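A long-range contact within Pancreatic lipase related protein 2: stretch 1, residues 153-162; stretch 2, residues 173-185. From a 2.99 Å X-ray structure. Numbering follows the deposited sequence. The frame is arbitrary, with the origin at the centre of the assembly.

Stretch 1, residues 153-162: HSLGAHTAGE
Stretch 2 (173-185) RVTGLDPAEPCFQ

Packing a helix against a strand is eased by small residues where the backbones come closest, and this contact in Pancreatic lipase related protein 2 illustrates the principle. Strand 173-177 runs nearly antiparallel to helix 155-162 (161° between directions, axes 7.0 Å apart at closest approach). Just before the helix, extended His153 (phi/psi -101/134; chi1 t) forms a parallel bridge with Leu177 (m), their CA atoms 4.3 Å apart. Ser154 then turns sharply (57/-117), placing its N 2.8 Å from Leu177 O in a hydrogen bond; Ala180 N returns a weak one to Ser154 O at 3.4 Å. Asp178 (33/77) bends the second stretch out of the strand, and Pro179 and Ala180 continue extended near -60/140.

Along the helix, Ala157 and Ala160 point toward the strand. Ala157 CB lies 3.8 Å from Gly176 CA and 3.9 Å from Pro179 CB; a CB on Gly176 would be crowded by Pro179 CG, at 3.2 Å. Ala160 CB meets Val174 CG2 at 3.4 Å, with Val174 chi1 at 50° (p).

His158 (chi1 -72°, m; chi2 -48°) supplies the side-chain hydrogen bond across the contact: its NE2 donates to Ala180 O at 2.7 Å, near the ring plane. One face stacks, offset, on Phe184 (m, chi2 -77°), centroids 3.6 Å apart and planes at 22°. Leu155 CD1 (chi1 -120°, between wells; chi2 47°, p) reaches that phenyl edge, 3.6 Å from Phe184 CE2. The contact buries 572 Å² between the stretches, both sides summed; its residues are buried, which suits apolar Leu155, Ala157, Ala160 and Val174.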

# COMPACT_ATOMS: atom_id res chain seq x y z
N HIS A 153 6.93 -0.57 8.41
CA HIS A 153 7.53 -0.63 7.05
C HIS A 153 8.82 -1.49 6.97
O HIS A 153 9.72 -1.33 7.78
CB HIS A 153 7.86 0.79 6.52
CG HIS A 153 8.59 0.76 5.21
ND1 HIS A 153 9.96 0.93 5.12
CD2 HIS A 153 8.16 0.49 3.95
CE1 HIS A 153 10.33 0.80 3.85
NE2 HIS A 153 9.26 0.51 3.12
N SER A 154 8.91 -2.35 5.94
CA SER A 154 10.11 -3.14 5.66
C SER A 154 10.45 -3.94 6.88
O SER A 154 9.69 -4.78 7.31
CB SER A 154 11.33 -2.27 5.20
OG SER A 154 12.57 -3.00 4.98
N LEU A 155 11.59 -3.70 7.46
CA LEU A 155 11.96 -4.47 8.62
C LEU A 155 10.96 -4.20 9.70
O LEU A 155 10.51 -5.11 10.32
CB LEU A 155 13.34 -4.04 9.06
CG LEU A 155 14.47 -5.07 9.10
CD1 LEU A 155 14.57 -5.93 7.88
CD2 LEU A 155 15.71 -4.23 9.28
N GLY A 156 10.58 -2.94 9.90
CA GLY A 156 9.43 -2.56 10.74
C GLY A 156 8.17 -3.44 10.63
O GLY A 156 7.52 -3.74 11.63
N ALA A 157 7.78 -3.81 9.43
CA ALA A 157 6.66 -4.70 9.33
C ALA A 157 6.89 -5.97 10.16
O ALA A 157 6.05 -6.41 10.88
CB ALA A 157 6.40 -5.08 7.89
N HIS A 158 8.03 -6.59 10.01
CA HIS A 158 8.32 -7.80 10.74
C HIS A 158 8.46 -7.53 12.26
O HIS A 158 8.07 -8.36 13.12
CB HIS A 158 9.61 -8.38 10.18
CG HIS A 158 9.47 -8.96 8.82
ND1 HIS A 158 8.45 -9.83 8.49
CD2 HIS A 158 10.20 -8.79 7.69
CE1 HIS A 158 8.58 -10.19 7.22
NE2 HIS A 158 9.63 -9.57 6.71
N THR A 159 9.05 -6.39 12.58
CA THR A 159 9.11 -5.90 13.96
C THR A 159 7.72 -5.93 14.59
O THR A 159 7.55 -6.40 15.69
CB THR A 159 9.53 -4.42 13.98
OG1 THR A 159 10.82 -4.28 13.46
CG2 THR A 159 9.64 -3.89 15.40
N ALA A 160 6.77 -5.28 13.92
CA ALA A 160 5.40 -5.22 14.37
C ALA A 160 4.85 -6.65 14.50
O ALA A 160 4.24 -6.97 15.49
CB ALA A 160 4.59 -4.43 13.39
N GLY A 161 5.08 -7.53 13.53
CA GLY A 161 4.58 -8.89 13.62
C GLY A 161 5.21 -9.61 14.80
O GLY A 161 4.72 -10.68 15.21
N GLU A 162 6.32 -9.05 15.32
CA GLU A 162 7.04 -9.70 16.39
C GLU A 162 6.32 -9.39 17.67
O GLU A 162 5.83 -10.33 18.30
CB GLU A 162 8.51 -9.29 16.47
CG GLU A 162 9.21 -9.67 17.79
CD GLU A 162 9.55 -11.16 17.97
OE1 GLU A 162 8.88 -12.07 17.41
OE2 GLU A 162 10.51 -11.43 18.74
N ARG A 173 -4.65 -5.05 15.26
CA ARG A 173 -4.19 -4.93 13.89
C ARG A 173 -2.75 -4.55 13.76
O ARG A 173 -2.26 -3.61 14.41
CB ARG A 173 -5.00 -3.89 13.18
CG ARG A 173 -4.75 -3.75 11.73
CD ARG A 173 -5.44 -2.53 11.23
NE ARG A 173 -5.45 -2.40 9.78
CZ ARG A 173 -5.66 -1.25 9.15
NH1 ARG A 173 -5.85 -0.14 9.85
NH2 ARG A 173 -5.69 -1.19 7.81
N VAL A 174 -2.08 -5.28 12.89
CA VAL A 174 -0.77 -4.90 12.42
C VAL A 174 -0.90 -4.84 10.91
O VAL A 174 -1.56 -5.67 10.28
CB VAL A 174 0.38 -5.84 12.93
CG1 VAL A 174 0.06 -7.24 12.70
CG2 VAL A 174 1.67 -5.57 12.19
N THR A 175 -0.32 -3.77 10.38
CA THR A 175 -0.28 -3.48 8.96
C THR A 175 1.17 -3.53 8.51
O THR A 175 2.04 -2.87 9.08
CB THR A 175 -0.83 -2.09 8.73
OG1 THR A 175 -2.25 -2.05 9.01
CG2 THR A 175 -0.68 -1.72 7.27
N GLY A 176 1.44 -4.34 7.49
CA GLY A 176 2.79 -4.47 6.97
C GLY A 176 3.03 -3.64 5.72
O GLY A 176 2.54 -3.98 4.67
N LEU A 177 3.76 -2.54 5.82
CA LEU A 177 4.11 -1.76 4.64
C LEU A 177 5.38 -2.30 3.97
O LEU A 177 6.51 -2.12 4.47
CB LEU A 177 4.27 -0.31 5.03
CG LEU A 177 3.02 0.27 5.65
CD1 LEU A 177 3.15 1.72 5.51
CD2 LEU A 177 1.74 -0.16 4.94
N ASP A 178 5.16 -2.98 2.85
CA ASP A 178 6.16 -3.80 2.14
C ASP A 178 7.18 -4.50 3.03
O ASP A 178 8.34 -4.10 3.16
CB ASP A 178 6.86 -2.97 1.10
CG ASP A 178 7.54 -3.82 0.04
OD1 ASP A 178 6.92 -4.79 -0.55
OD2 ASP A 178 8.73 -3.54 -0.25
N PRO A 179 6.73 -5.58 3.65
CA PRO A 179 7.59 -6.33 4.56
C PRO A 179 8.86 -6.77 3.85
O PRO A 179 8.82 -7.20 2.72
CB PRO A 179 6.74 -7.54 4.93
CG PRO A 179 5.30 -7.12 4.60
CD PRO A 179 5.36 -6.13 3.52
N ALA A 180 9.98 -6.69 4.55
CA ALA A 180 11.27 -7.03 3.97
C ALA A 180 11.29 -8.48 3.54
O ALA A 180 10.66 -9.33 4.19
CB ALA A 180 12.35 -6.79 4.98
N GLU A 181 12.02 -8.75 2.46
CA GLU A 181 12.22 -10.11 1.96
C GLU A 181 13.43 -10.82 2.57
O GLU A 181 13.25 -11.83 3.21
CB GLU A 181 12.31 -10.12 0.45
CG GLU A 181 12.41 -11.53 -0.08
CD GLU A 181 12.37 -11.63 -1.59
OE1 GLU A 181 11.96 -10.64 -2.32
OE2 GLU A 181 12.75 -12.74 -2.01
N PRO A 182 14.66 -10.33 2.35
CA PRO A 182 15.88 -11.00 2.85
C PRO A 182 15.77 -11.46 4.27
O PRO A 182 15.52 -10.62 5.11
CB PRO A 182 16.90 -9.88 2.83
CG PRO A 182 16.48 -9.03 1.73
CD PRO A 182 15.01 -9.08 1.65
N CYS A 183 15.96 -12.75 4.54
CA CYS A 183 15.89 -13.30 5.90
C CYS A 183 14.50 -13.61 6.42
O CYS A 183 14.39 -14.18 7.46
CB CYS A 183 16.58 -12.39 6.90
SG CYS A 183 18.26 -12.07 6.45
N PHE A 184 13.45 -13.31 5.66
CA PHE A 184 12.08 -13.52 6.08
C PHE A 184 11.27 -14.33 5.07
O PHE A 184 10.71 -15.35 5.38
CB PHE A 184 11.43 -12.16 6.27
CG PHE A 184 12.10 -11.30 7.29
CD1 PHE A 184 11.91 -11.53 8.62
CD2 PHE A 184 12.89 -10.24 6.92
CE1 PHE A 184 12.48 -10.73 9.56
CE2 PHE A 184 13.48 -9.40 7.88
CZ PHE A 184 13.26 -9.66 9.20
N GLN A 185 11.17 -13.91 3.83
CA GLN A 185 10.42 -14.77 2.90
C GLN A 185 10.77 -16.25 3.15
O GLN A 185 11.94 -16.60 3.34
CB GLN A 185 10.67 -14.39 1.44
CG GLN A 185 9.60 -14.94 0.53
CD GLN A 185 9.11 -13.90 -0.46
OE1 GLN A 185 8.84 -12.76 -0.11
NE2 GLN A 185 8.97 -14.31 -1.68